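Local coordinates for coiled-coil and C2 domain-containing protein 1-like (Drosophila melanogaster, PDB 6EI6) that binds monophosphorylated phosphatidylinositols and regulates ESCRT-III-dependent endosomal sorting, probably by preventing inappropriate polymerisation of the core component shrub, at residues A[70-75]-A[104-109]; A[118-123]-A[245-250]; A[147-152]-A[182-187]; A[194-199]-A[207-212]. One frame throughout, in Å; residues are numbered along the deposited sequence.

Interaction 1: A[70-75]-A[104-109]; sequences NRFENL and RSFNIV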
loop_
_atom_site.group_PDB
_atom_site.type_symbol
_atom_site.label_atom_id
_atom_site.label_comp_id
_atom_site.label_asym_id
_atom_site.label_seq_id
_atom_site.Cartn_x
_atom_site.Cartn_y
_atom_site.Cartn_z
ATOM N N ASN A 70 5.308 5.189 -18.097
ATOM C CA ASN A 70 5.901 4.465 -19.217
ATOM C C ASN A 70 7.341 4.076 -18.929
ATOM O O ASN A 70 7.801 3.021 -19.371
ATOM C CB ASN A 70 5.855 5.317 -20.480
ATOM C CG ASN A 70 4.481 5.816 -20.786
ATOM O OD1 ASN A 70 4.275 7.019 -20.916
ATOM N ND2 ASN A 70 3.519 4.899 -20.899
ATOM N N ARG A 71 8.078 4.941 -18.223
ATOM C CA ARG A 71 9.469 4.646 -17.914
ATOM C C ARG A 71 9.590 3.327 -17.162
ATOM O O ARG A 71 10.331 2.423 -17.576
ATOM C CB ARG A 71 10.080 5.788 -17.103
ATOM C CG ARG A 71 11.570 5.756 -17.128
ATOM C CD ARG A 71 12.218 6.853 -16.289
ATOM N NE ARG A 71 13.378 6.280 -15.612
ATOM C CZ ARG A 71 13.812 6.665 -14.417
ATOM N NH1 ARG A 71 13.195 7.653 -13.770
ATOM N NH2 ARG A 71 14.863 6.057 -13.869
ATOM N N PHE A 72 8.837 3.185 -16.066
ATOM C CA PHE A 72 8.989 2.007 -15.229
ATOM C C PHE A 72 8.251 0.809 -15.793
ATOM O O PHE A 72 8.632 -0.332 -15.495
ATOM C CB PHE A 72 8.568 2.335 -13.801
ATOM C CG PHE A 72 9.604 3.142 -13.080
ATOM C CD1 PHE A 72 10.658 2.511 -12.425
ATOM C CD2 PHE A 72 9.592 4.530 -13.159
ATOM C CE1 PHE A 72 11.635 3.246 -11.810
ATOM C CE2 PHE A 72 10.575 5.287 -12.552
ATOM C CZ PHE A 72 11.599 4.651 -11.870
ATOM N N GLU A 73 7.270 1.031 -16.667
ATOM C CA GLU A 73 6.719 -0.096 -17.407
ATOM C C GLU A 73 7.765 -0.671 -18.353
ATOM O O GLU A 73 7.915 -1.898 -18.453
ATOM C CB GLU A 73 5.452 0.334 -18.160
ATOM C CG GLU A 73 4.937 -0.644 -19.210
ATOM C CD GLU A 73 4.354 -1.951 -18.635
ATOM O OE1 GLU A 73 4.349 -2.151 -17.389
ATOM O OE2 GLU A 73 3.884 -2.787 -19.450
ATOM N N ASN A 74 8.522 0.202 -19.030
ATOM C CA ASN A 74 9.571 -0.268 -19.933
ATOM C C ASN A 74 10.677 -0.987 -19.164
ATOM O O ASN A 74 11.249 -1.968 -19.653
ATOM C CB ASN A 74 10.153 0.905 -20.719
ATOM C CG ASN A 74 9.220 1.410 -21.800
ATOM O OD1 ASN A 74 8.604 0.632 -22.512
ATOM N ND2 ASN A 74 9.128 2.725 -21.934
ATOM N N LEU A 75 11.015 -0.495 -17.970
ATOM C CA LEU A 75 11.950 -1.211 -17.110
ATOM C C LEU A 75 11.408 -2.592 -16.727
ATOM O O LEU A 75 12.116 -3.603 -16.837
ATOM C CB LEU A 75 12.233 -0.356 -15.883
ATOM C CG LEU A 75 13.426 -0.659 -14.988
ATOM C CD1 LEU A 75 14.755 -0.724 -15.743
ATOM C CD2 LEU A 75 13.462 0.390 -13.876
ATOM N N ARG A 104 20.056 1.220 -11.089
ATOM C CA ARG A 104 18.854 1.831 -11.625
ATOM C C ARG A 104 18.414 2.916 -10.663
ATOM O O ARG A 104 18.383 2.687 -9.452
ATOM C CB ARG A 104 17.736 0.804 -11.797
ATOM C CG ARG A 104 17.981 -0.163 -12.903
ATOM C CD ARG A 104 18.039 0.564 -14.233
ATOM N NE ARG A 104 18.262 -0.401 -15.300
ATOM C CZ ARG A 104 19.459 -0.853 -15.658
ATOM N NH1 ARG A 104 20.551 -0.400 -15.057
ATOM N NH2 ARG A 104 19.558 -1.746 -16.634
ATOM N N SER A 105 18.077 4.090 -11.196
ATOM C CA SER A 105 17.605 5.191 -10.364
ATOM C C SER A 105 16.101 5.027 -10.193
ATOM O O SER A 105 15.325 5.303 -11.109
ATOM C CB SER A 105 17.953 6.530 -11.000
ATOM O OG SER A 105 19.243 6.491 -11.602
ATOM N N PHE A 106 15.687 4.500 -9.055
ATOM C CA PHE A 106 14.347 4.761 -8.562
ATOM C C PHE A 106 14.490 5.932 -7.618
ATOM O O PHE A 106 15.558 6.144 -7.027
ATOM C CB PHE A 106 13.745 3.565 -7.827
ATOM C CG PHE A 106 13.483 2.364 -8.709
ATOM C CD1 PHE A 106 14.494 1.814 -9.487
ATOM C CD2 PHE A 106 12.226 1.781 -8.750
ATOM C CE1 PHE A 106 14.252 0.707 -10.298
ATOM C CE2 PHE A 106 11.974 0.668 -9.565
ATOM C CZ PHE A 106 12.991 0.136 -10.335
ATOM N N ASN A 107 13.448 6.728 -7.499
ATOM C CA ASN A 107 13.662 7.844 -6.591
ATOM C C ASN A 107 12.851 7.615 -5.329
ATOM O O ASN A 107 11.992 8.432 -4.986
ATOM C CB ASN A 107 13.306 9.164 -7.261
ATOM C CG ASN A 107 13.876 10.350 -6.529
ATOM O OD1 ASN A 107 14.716 10.208 -5.638
ATOM N ND2 ASN A 107 13.414 11.530 -6.888
ATOM N N ILE A 108 13.127 6.499 -4.643
ATOM C CA ILE A 108 12.187 5.974 -3.651
ATOM C C ILE A 108 11.990 6.967 -2.515
ATOM O O ILE A 108 10.876 7.119 -1.991
ATOM C CB ILE A 108 12.655 4.601 -3.128
ATOM C CG1 ILE A 108 12.682 3.591 -4.272
ATOM C CG2 ILE A 108 11.741 4.100 -1.992
ATOM C CD1 ILE A 108 13.799 2.589 -4.140
ATOM N N VAL A 109 13.055 7.681 -2.137
ATOM C CA VAL A 109 12.990 8.607 -1.011
ATOM C C VAL A 109 12.108 9.828 -1.285
ATOM O O VAL A 109 11.763 10.550 -0.342
ATOM C CB VAL A 109 14.458 8.924 -0.621
ATOM C CG1 VAL A 109 14.640 10.293 0.021
ATOM C CG2 VAL A 109 14.993 7.842 0.325
HETATM O O HOH W 1 13.487 7.668 -11.111
#

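Interaction 2: A[118-123]-A[245-250]; sequences SELEIV and VKIRVR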
loop_
_atom_site.group_PDB
_atom_site.type_symbol
_atom_site.label_atom_id
_atom_site.label_comp_id
_atom_site.label_asym_id
_atom_site.label_seq_id
_atom_site.Cartn_x
_atom_site.Cartn_y
_atom_site.Cartn_z
ATOM N N SER A 118 8.494 11.892 8.763
ATOM C CA SER A 118 7.881 11.405 9.991
ATOM C C SER A 118 6.363 11.329 9.908
ATOM O O SER A 118 5.719 11.019 10.913
ATOM C CB SER A 118 8.281 12.299 11.166
ATOM O OG SER A 118 7.686 13.586 11.040
ATOM N N GLU A 119 5.779 11.584 8.742
ATOM C CA GLU A 119 4.346 11.811 8.621
ATOM C C GLU A 119 3.652 10.677 7.881
ATOM O O GLU A 119 4.050 10.311 6.767
ATOM C CB GLU A 119 4.068 13.126 7.898
ATOM C CG GLU A 119 4.097 14.293 8.833
ATOM C CD GLU A 119 3.632 15.574 8.192
ATOM O OE1 GLU A 119 3.597 15.659 6.930
ATOM O OE2 GLU A 119 3.298 16.501 8.972
ATOM N N LEU A 120 2.593 10.156 8.491
ATOM C CA LEU A 120 1.626 9.309 7.817
ATOM C C LEU A 120 0.341 10.100 7.650
ATOM O O LEU A 120 -0.131 10.726 8.603
ATOM C CB LEU A 120 1.377 8.030 8.611
ATOM C CG LEU A 120 0.399 7.080 7.937
ATOM C CD1 LEU A 120 0.866 5.635 8.025
ATOM C CD2 LEU A 120 -0.958 7.247 8.582
ATOM N N GLU A 121 -0.219 10.072 6.447
ATOM C CA GLU A 121 -1.466 10.753 6.143
ATOM C C GLU A 121 -2.577 9.737 5.891
ATOM O O GLU A 121 -2.367 8.736 5.197
ATOM C CB GLU A 121 -1.308 11.659 4.924
ATOM C CG GLU A 121 -2.552 12.465 4.611
ATOM C CD GLU A 121 -2.362 13.388 3.441
ATOM O OE1 GLU A 121 -2.071 14.587 3.676
ATOM O OE2 GLU A 121 -2.492 12.907 2.285
ATOM N N ILE A 122 -3.766 10.001 6.446
ATOM C CA ILE A 122 -4.965 9.196 6.209
ATOM C C ILE A 122 -6.000 10.070 5.514
ATOM O O ILE A 122 -6.247 11.204 5.943
ATOM C CB ILE A 122 -5.532 8.614 7.511
ATOM C CG1 ILE A 122 -4.528 7.648 8.116
ATOM C CG2 ILE A 122 -6.849 7.904 7.251
ATOM C CD1 ILE A 122 -4.764 7.375 9.570
ATOM N N VAL A 123 -6.591 9.555 4.439
ATOM C CA VAL A 123 -7.596 10.274 3.670
ATOM C C VAL A 123 -8.870 9.448 3.683
ATOM O O VAL A 123 -8.882 8.312 3.190
ATOM C CB VAL A 123 -7.145 10.527 2.228
ATOM C CG1 VAL A 123 -8.183 11.347 1.501
ATOM C CG2 VAL A 123 -5.775 11.219 2.199
ATOM N N VAL A 245 -10.643 4.996 0.826
ATOM C CA VAL A 245 -9.669 5.485 1.787
ATOM C C VAL A 245 -8.272 5.468 1.158
ATOM O O VAL A 245 -7.959 4.624 0.315
ATOM C CB VAL A 245 -9.772 4.607 3.053
ATOM C CG1 VAL A 245 -8.466 4.554 3.802
ATOM C CG2 VAL A 245 -10.894 5.112 3.943
ATOM N N LYS A 246 -7.431 6.421 1.565
ATOM C CA LYS A 246 -6.019 6.448 1.206
ATOM C C LYS A 246 -5.167 6.466 2.470
ATOM O O LYS A 246 -5.539 7.091 3.468
ATOM C CB LYS A 246 -5.680 7.667 0.364
ATOM C CG LYS A 246 -6.466 7.801 -0.926
ATOM C CD LYS A 246 -6.174 9.159 -1.537
ATOM C CE LYS A 246 -6.516 9.169 -3.009
ATOM N NZ LYS A 246 -6.222 10.508 -3.589
ATOM N N ILE A 247 -4.029 5.772 2.442
ATOM C CA ILE A 247 -3.017 5.903 3.483
ATOM C C ILE A 247 -1.677 6.143 2.807
ATOM O O ILE A 247 -1.253 5.355 1.951
ATOM C CB ILE A 247 -2.948 4.671 4.393
ATOM C CG1 ILE A 247 -4.362 4.239 4.800
ATOM C CG2 ILE A 247 -2.097 4.989 5.618
ATOM C CD1 ILE A 247 -4.363 3.035 5.703
ATOM N N ARG A 248 -1.017 7.232 3.173
ATOM C CA ARG A 248 0.123 7.707 2.406
ATOM C C ARG A 248 1.292 8.015 3.320
ATOM O O ARG A 248 1.115 8.600 4.389
ATOM C CB ARG A 248 -0.244 8.946 1.612
ATOM C CG ARG A 248 -1.474 8.762 0.745
ATOM C CD ARG A 248 -1.845 10.061 0.047
ATOM N NE ARG A 248 -0.803 10.505 -0.885
ATOM C CZ ARG A 248 -0.019 11.564 -0.678
ATOM N NH1 ARG A 248 -0.148 12.293 0.434
ATOM N NH2 ARG A 248 0.894 11.900 -1.584
ATOM N N VAL A 249 2.491 7.639 2.879
ATOM C CA VAL A 249 3.730 8.024 3.545
ATOM C C VAL A 249 4.665 8.640 2.509
ATOM O O VAL A 249 4.452 8.524 1.298
ATOM C CB VAL A 249 4.404 6.844 4.259
ATOM C CG1 VAL A 249 3.591 6.455 5.466
ATOM C CG2 VAL A 249 4.542 5.674 3.296
ATOM N N ARG A 250 5.682 9.348 3.013
ATOM C CA ARG A 250 6.672 9.950 2.123
ATOM C C ARG A 250 7.495 8.882 1.403
ATOM O O ARG A 250 7.823 9.032 0.227
ATOM C CB ARG A 250 7.591 10.891 2.901
ATOM C CG ARG A 250 9.026 10.850 2.429
ATOM C CD ARG A 250 9.779 12.148 2.646
ATOM N NE ARG A 250 9.506 13.090 1.561
ATOM C CZ ARG A 250 10.158 14.234 1.383
ATOM N NH1 ARG A 250 11.128 14.569 2.215
ATOM N NH2 ARG A 250 9.841 15.036 0.374
#

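Interaction 3: A[147-152]-A[182-187]; sequences PLLNDE and RQFQRI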
loop_
_atom_site.group_PDB
_atom_site.type_symbol
_atom_site.label_atom_id
_atom_site.label_comp_id
_atom_site.label_asym_id
_atom_site.label_seq_id
_atom_site.Cartn_x
_atom_site.Cartn_y
_atom_site.Cartn_z
ATOM N N PRO A 147 -3.014 3.161 15.472
ATOM C CA PRO A 147 -2.270 2.736 16.667
ATOM C C PRO A 147 -0.969 3.515 16.839
ATOM O O PRO A 147 -0.252 3.775 15.871
ATOM C CB PRO A 147 -2.005 1.243 16.414
ATOM C CG PRO A 147 -2.028 1.094 14.945
ATOM C CD PRO A 147 -2.960 2.159 14.391
ATOM N N LEU A 148 -0.670 3.895 18.086
ATOM C CA LEU A 148 0.594 4.566 18.389
ATOM C C LEU A 148 1.402 3.753 19.399
ATOM O O LEU A 148 1.268 2.525 19.455
ATOM C CB LEU A 148 0.348 5.993 18.890
ATOM C CG LEU A 148 -0.316 6.949 17.879
ATOM C CD1 LEU A 148 -0.490 8.345 18.424
ATOM C CD2 LEU A 148 0.435 7.023 16.558
ATOM N N LEU A 149 2.236 4.425 20.197
ATOM C CA LEU A 149 3.192 3.741 21.069
ATOM C C LEU A 149 2.521 3.166 22.306
ATOM O O LEU A 149 1.675 3.815 22.930
ATOM C CB LEU A 149 4.304 4.686 21.512
ATOM C CG LEU A 149 5.294 5.175 20.461
ATOM C CD1 LEU A 149 5.677 4.057 19.488
ATOM C CD2 LEU A 149 4.719 6.392 19.740
ATOM N N ASN A 150 2.950 1.954 22.673
ATOM C CA ASN A 150 2.389 1.168 23.768
ATOM C C ASN A 150 0.874 1.248 23.734
ATOM O O ASN A 150 0.281 2.128 24.367
ATOM C CB ASN A 150 2.948 1.638 25.107
ATOM C CG ASN A 150 4.421 1.327 25.248
ATOM O OD1 ASN A 150 5.235 2.227 25.463
ATOM N ND2 ASN A 150 4.776 0.048 25.112
ATOM N N ASP A 151 0.267 0.307 23.008
ATOM C CA ASP A 151 -1.070 0.464 22.446
ATOM C C ASP A 151 -2.002 1.202 23.399
ATOM O O ASP A 151 -2.159 0.814 24.562
ATOM C CB ASP A 151 -1.648 -0.913 22.072
ATOM C CG ASP A 151 -1.859 -1.824 23.279
ATOM O OD1 ASP A 151 -1.024 -1.791 24.215
ATOM O OD2 ASP A 151 -2.862 -2.580 23.280
ATOM N N GLU A 152 -2.588 2.298 22.914
ATOM C CA GLU A 152 -2.416 2.790 21.540
ATOM C C GLU A 152 -2.369 4.300 21.625
ATOM O O GLU A 152 -1.812 4.856 22.585
ATOM C CB GLU A 152 -3.594 2.371 20.627
ATOM C CG GLU A 152 -3.383 1.179 19.683
ATOM C CD GLU A 152 -4.628 0.866 18.816
ATOM O OE1 GLU A 152 -5.264 1.812 18.279
ATOM O OE2 GLU A 152 -4.973 -0.334 18.671
ATOM N N ARG A 182 11.479 0.317 16.706
ATOM C CA ARG A 182 11.152 -1.012 16.190
ATOM C C ARG A 182 9.713 -1.421 16.497
ATOM O O ARG A 182 9.154 -2.261 15.785
ATOM C CB ARG A 182 12.138 -2.059 16.733
ATOM C CG ARG A 182 12.072 -2.302 18.232
ATOM C CD ARG A 182 13.448 -2.061 18.869
ATOM N NE ARG A 182 13.401 -1.974 20.334
ATOM C CZ ARG A 182 13.313 -0.836 21.023
ATOM N NH1 ARG A 182 13.239 0.329 20.387
ATOM N NH2 ARG A 182 13.286 -0.863 22.353
ATOM N N GLN A 183 9.085 -0.831 17.513
ATOM C CA GLN A 183 7.683 -1.131 17.761
ATOM C C GLN A 183 6.746 -0.330 16.861
ATOM O O GLN A 183 5.597 -0.743 16.661
ATOM C CB GLN A 183 7.337 -0.893 19.233
ATOM C CG GLN A 183 6.726 0.463 19.545
ATOM C CD GLN A 183 5.936 0.444 20.856
ATOM O OE1 GLN A 183 5.582 -0.623 21.370
ATOM N NE2 GLN A 183 5.678 1.624 21.409
ATOM N N PHE A 184 7.199 0.792 16.301
ATOM C CA PHE A 184 6.439 1.390 15.209
ATOM C C PHE A 184 6.526 0.527 13.963
ATOM O O PHE A 184 5.568 0.442 13.181
ATOM C CB PHE A 184 6.958 2.781 14.892
ATOM C CG PHE A 184 6.076 3.879 15.375
ATOM C CD1 PHE A 184 4.789 4.026 14.879
ATOM C CD2 PHE A 184 6.543 4.783 16.320
ATOM C CE1 PHE A 184 3.969 5.057 15.326
ATOM C CE2 PHE A 184 5.745 5.816 16.766
ATOM C CZ PHE A 184 4.453 5.956 16.279
ATOM N N GLN A 185 7.696 -0.078 13.735
ATOM C CA GLN A 185 7.828 -1.034 12.647
ATOM C C GLN A 185 6.934 -2.251 12.882
ATOM O O GLN A 185 6.362 -2.796 11.932
ATOM C CB GLN A 185 9.299 -1.422 12.484
ATOM C CG GLN A 185 10.218 -0.207 12.249
ATOM C CD GLN A 185 11.598 -0.335 12.913
ATOM O OE1 GLN A 185 12.106 -1.438 13.122
ATOM N NE2 GLN A 185 12.200 0.803 13.244
ATOM N N ARG A 186 6.799 -2.684 14.145
ATOM C CA ARG A 186 5.774 -3.653 14.540
ATOM C C ARG A 186 4.411 -3.274 13.984
ATOM O O ARG A 186 3.715 -4.081 13.347
ATOM C CB ARG A 186 5.693 -3.718 16.072
ATOM C CG ARG A 186 5.027 -5.024 16.620
ATOM C CD ARG A 186 3.834 -4.879 17.635
ATOM N NE ARG A 186 3.134 -6.165 17.632
ATOM C CZ ARG A 186 2.255 -6.629 18.521
ATOM N NH1 ARG A 186 1.913 -5.941 19.603
ATOM N NH2 ARG A 186 1.727 -7.835 18.312
ATOM N N ILE A 187 4.023 -2.029 14.222
ATOM C CA ILE A 187 2.685 -1.584 13.876
ATOM C C ILE A 187 2.475 -1.680 12.372
ATOM O O ILE A 187 1.444 -2.178 11.908
ATOM C CB ILE A 187 2.458 -0.161 14.413
ATOM C CG1 ILE A 187 2.233 -0.199 15.937
ATOM C CG2 ILE A 187 1.313 0.538 13.673
ATOM C CD1 ILE A 187 2.428 1.155 16.609
#

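Interaction 4: A[194-199]-A[207-212]; sequences KFEIYS and DTLIGT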
loop_
_atom_site.group_PDB
_atom_site.type_symbol
_atom_site.label_atom_id
_atom_site.label_comp_id
_atom_site.label_asym_id
_atom_site.label_seq_id
_atom_site.Cartn_x
_atom_site.Cartn_y
_atom_site.Cartn_z
ATOM N N LYS A 194 -8.309 1.650 11.835
ATOM C CA LYS A 194 -9.720 1.308 11.984
ATOM C C LYS A 194 -10.592 2.495 11.582
ATOM O O LYS A 194 -10.376 3.613 12.055
ATOM C CB LYS A 194 -10.013 0.886 13.430
ATOM C CG LYS A 194 -11.466 0.404 13.709
ATOM C CD LYS A 194 -11.787 0.317 15.237
ATOM C CE LYS A 194 -11.460 -1.053 15.829
ATOM N NZ LYS A 194 -11.470 -1.042 17.323
ATOM N N PHE A 195 -11.570 2.256 10.706
ATOM C CA PHE A 195 -12.533 3.272 10.285
ATOM C C PHE A 195 -13.921 2.854 10.745
ATOM O O PHE A 195 -14.422 1.810 10.322
ATOM C CB PHE A 195 -12.538 3.452 8.768
ATOM C CG PHE A 195 -11.244 3.925 8.215
ATOM C CD1 PHE A 195 -10.219 3.024 7.935
ATOM C CD2 PHE A 195 -11.033 5.274 7.984
ATOM C CE1 PHE A 195 -9.015 3.461 7.453
ATOM C CE2 PHE A 195 -9.831 5.719 7.483
ATOM C CZ PHE A 195 -8.814 4.805 7.217
ATOM N N GLU A 196 -14.566 3.674 11.569
ATOM C CA GLU A 196 -15.920 3.388 12.040
ATOM C C GLU A 196 -16.894 4.379 11.421
ATOM O O GLU A 196 -16.720 5.589 11.562
ATOM C CB GLU A 196 -15.980 3.418 13.562
ATOM C CG GLU A 196 -15.235 2.255 14.154
ATOM C CD GLU A 196 -15.109 2.339 15.654
ATOM O OE1 GLU A 196 -15.564 3.349 16.219
ATOM O OE2 GLU A 196 -14.554 1.400 16.271
ATOM N N ILE A 197 -17.894 3.869 10.709
ATOM C CA ILE A 197 -18.848 4.710 9.998
ATOM C C ILE A 197 -20.110 4.837 10.853
ATOM O O ILE A 197 -20.731 3.833 11.223
ATOM C CB ILE A 197 -19.161 4.151 8.606
ATOM C CG1 ILE A 197 -17.899 4.143 7.742
ATOM C CG2 ILE A 197 -20.206 5.009 7.931
ATOM C CD1 ILE A 197 -17.092 2.841 7.806
ATOM N N TYR A 198 -20.480 6.065 11.197
ATOM C CA TYR A 198 -21.577 6.298 12.127
ATOM C C TYR A 198 -22.661 7.140 11.474
ATOM O O TYR A 198 -22.361 8.096 10.745
ATOM C CB TYR A 198 -21.102 7.005 13.385
ATOM C CG TYR A 198 -20.448 6.122 14.418
ATOM C CD1 TYR A 198 -21.198 5.477 15.390
ATOM C CD2 TYR A 198 -19.075 5.966 14.455
ATOM C CE1 TYR A 198 -20.593 4.684 16.350
ATOM C CE2 TYR A 198 -18.474 5.183 15.421
ATOM C CZ TYR A 198 -19.235 4.546 16.356
ATOM O OH TYR A 198 -18.616 3.763 17.308
ATOM N N SER A 199 -23.922 6.775 11.735
ATOM C CA SER A 199 -25.050 7.648 11.415
ATOM C C SER A 199 -25.327 8.557 12.606
ATOM O O SER A 199 -25.195 8.134 13.765
ATOM C CB SER A 199 -26.307 6.846 11.069
ATOM O OG SER A 199 -26.848 6.246 12.235
ATOM N N ASP A 207 -25.839 7.945 18.316
ATOM C CA ASP A 207 -25.345 7.618 16.982
ATOM C C ASP A 207 -25.279 6.110 16.782
ATOM O O ASP A 207 -25.004 5.348 17.713
ATOM C CB ASP A 207 -23.960 8.220 16.736
ATOM C CG ASP A 207 -23.949 9.735 16.840
ATOM O OD1 ASP A 207 -24.871 10.404 16.311
ATOM O OD2 ASP A 207 -22.997 10.255 17.465
ATOM N N THR A 208 -25.514 5.688 15.543
ATOM C CA THR A 208 -25.530 4.277 15.176
ATOM C C THR A 208 -24.294 3.904 14.352
ATOM O O THR A 208 -23.988 4.545 13.337
ATOM C CB THR A 208 -26.804 3.938 14.397
ATOM O OG1 THR A 208 -27.952 4.423 15.114
ATOM C CG2 THR A 208 -26.912 2.431 14.224
ATOM N N LEU A 209 -23.590 2.866 14.798
ATOM C CA LEU A 209 -22.477 2.272 14.056
ATOM C C LEU A 209 -23.008 1.580 12.803
ATOM O O LEU A 209 -23.573 0.490 12.875
ATOM C CB LEU A 209 -21.723 1.293 14.949
ATOM C CG LEU A 209 -20.503 0.605 14.338
ATOM C CD1 LEU A 209 -19.493 1.639 13.792
ATOM C CD2 LEU A 209 -19.846 -0.318 15.358
ATOM N N ILE A 210 -22.825 2.215 11.642
ATOM C CA ILE A 210 -23.239 1.629 10.368
ATOM C C ILE A 210 -22.341 0.457 9.967
ATOM O O ILE A 210 -22.822 -0.560 9.449
ATOM C CB ILE A 210 -23.226 2.710 9.282
ATOM C CG1 ILE A 210 -24.197 3.821 9.636
ATOM C CG2 ILE A 210 -23.536 2.098 7.931
ATOM C CD1 ILE A 210 -24.378 4.775 8.514
ATOM N N GLY A 211 -21.029 0.598 10.140
ATOM C CA GLY A 211 -20.110 -0.474 9.799
ATOM C C GLY A 211 -18.675 -0.075 10.079
ATOM O O GLY A 211 -18.353 1.105 10.259
ATOM N N THR A 212 -17.817 -1.091 10.106
ATOM C CA THR A 212 -16.395 -0.940 10.363
ATOM C C THR A 212 -15.572 -1.383 9.147
ATOM O O THR A 212 -15.969 -2.285 8.394
ATOM C CB THR A 212 -15.991 -1.726 11.618
ATOM O OG1 THR A 212 -16.692 -1.183 12.746
ATOM C CG2 THR A 212 -14.497 -1.585 11.891
#

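Interaction 1: A[70-75]-A[104-109]
Phe72 and Leu75, three residues apart on helix 66-91, face the loop segment 104-109, with CA atoms 9.0 Å apart for Phe72 and Phe106 and 9.3 Å for Leu75 and Arg104. The two phenyl rings form an edge-to-face pair, centroids 4.8 Å apart and planes at 61°. CE1 of Phe72 is the atom that points in, 3.3 Å above the centre of the Phe106 ring. Leu75 CG, anti to the backbone N (chi1 -164°), is the branch point from which two methyls diverge. CD2 reaches the same ring tip to tip, 3.6 Å from Phe106 CZ; CD1 meets Arg104 NE at the edge of the guanidinium, whose NH2 is salt-bridged to Glu102. Arg71 NH2 donates to Ser105 O at 2.9 Å, in the carbonyl plane but bent at the hydrogen (131°); a water accepts from Arg71 NH1 and donates to the same oxygen, giving it two donors. Replacing Phe106 by an alanine would probably open a gap between this loop and helix 66-91, leaving Phe72 CE1 and Leu75 CD2 without the ring. Phe106 also touches Met52, Thr56 and Trp265, so the loop between strands 99-102 and 119-128 packs on the successive helices 34-62 and 66-91.

Interaction 2: A[118-123]-A[245-250]
Glu121 and Arg248 lie side by side and point the same way from antiparallel strands 119-128 and 241-249, the central pair of one four-stranded sheet of the C2 domain. The Glu121 chain is extended, CG anti to the backbone N (chi1 -176°), whereas that of Arg248 bends at chi3. Arg248 NH1 reaches Glu121 OE2 at 3.0 Å in a salt bridge, approaching from above the carboxylate, with the two planes 39° apart. In the backbone the two residues form a hydrogen-bonded pair, Glu121 N to Arg248 O and Arg248 N to Glu121 O both 2.9 Å. Val123 and Lys246 repeat the side-by-side pattern on this face, CB to CB at 3.7 Å. On the other face Leu120 CD1 lies 3.9 Å from Ile247 CG2 and 3.8 Å from Val249 CG1, and Ile122 and Ile247 pack onto Val193 of strand 192-199 in the other sheet. Glu121 OE2 also bridges to Arg172, and Arg248 NH2 to Asp114. With Glu121 and Arg248 buried, these charges are likely to keep Glu121 ionised, while Leu120, Ile122, Ile247 and Val249 make an apolar opposite face.

Interaction 3: A[147-152]-A[182-187]
Leu149, in the loop after strand 140-145, runs out from its CB against helix 182-190. CB lies beside the amide end of Gln183. CG, anti to the carbonyl carbon (chi1 -68°), lies 3.8 Å from Phe184 CE2. The branches then part: CD1 sits between the Gln183 chain, 3.7 Å from its CG, and the Phe184 ring, whereas CD2 meets the ring alone, 3.5 Å from CZ. The Leu149 and Phe184 side chains cross at about a right angle. Leu148 CD2 touches the edge of the same ring at CZ, 4.2 Å away. Further along the helix, Ile187 CG2 slides past Pro147 CG at 3.6 Å, and Ile187 CD1 rests 3.4 Å from Leu148 O. An alanine in place of Gln183 would probably leave Leu149 CD1 covered from the Phe184 side but not by the Gln183 chain, and the backbone at Asn150 without the amide beside it. Gln178 touches both Leu149 and Phe184. The contact is plain loop-on-helix packing within the C2 domain, joining the loop between strands 140-145 and 155-157 to the short helix that precedes strand 192-199.

Interaction 4: A[194-199]-A[207-212]
Ile197 and Gly211 face each other across two antiparallel strands joined by backbone hydrogen bonds. Ile197 N donates to Gly211 O at 2.8 Å, nearly along the C=O axis. Ile197 O receives Ile210 N at 2.7 Å and, weakly, Gly211 N. Further on, Ser199 and Thr208 form a hydrogen-bonded pair, Ser199 N to Thr208 O at 2.7 Å and Thr208 N to Ser199 O at 3.0 Å. Two side-chain hydrogen bonds add to these: Tyr198 OH donates to Glu196 OE1 on its own strand at 3.3 Å, from above the carboxylate, and at the loop end Asp207 OD2 is held by a hydrogen bond with Tyr141 OH. Ile210 and Gly211 together opposite Ile197 make a classic beta bulge, which shifts the register by one residue in the hairpin of strands 192-199 and 208-216, part of the C2 domain's beta sandwich. Leu209 CG, anti to the backbone N (chi1 -179°), carries the CD1 branch that stands over one face of the Tyr198 ring in a CH-pi contact, 4.0 Å from the centroid and 16° off the normal. Tyr141 of strand 140-145 also meets the ring, its plane nearly parallel. Among the apolar side chains, Ile197 and Ile210 cross at about a right angle, with CG2 of Ile197 4.0 Å from CB of Ile210, and Ile210 CD1 packs on Ser199 CB.

Overall arrangement
Interaction 1 packs a loop on the helical part of the chain, and interactions 2, 3 and 4 lie in the C2 domain, which binds monophosphorylated phosphatidylinositols and is required for membrane interaction. Interactions 1 and 4 are on opposite sides of the chain's centre, their centres about 40 Å apart. Interaction 2, about 22 Å from interaction 1 between centres, meets it where Val109 O lies 3.9 Å from Arg250 NE. Interactions 3 and 4 both fall within the long loop closed by interaction 2. The two sheets of the sandwich meet through Phe195 CZ of interaction 4, 3.4 Å from Val245 CG1 of interaction 2. Interaction 3 touches neither interaction 2 nor interaction 4, its nearest atoms being about 7 Å and 6 Å away, but helix 182-190 leads directly into strand 192-199.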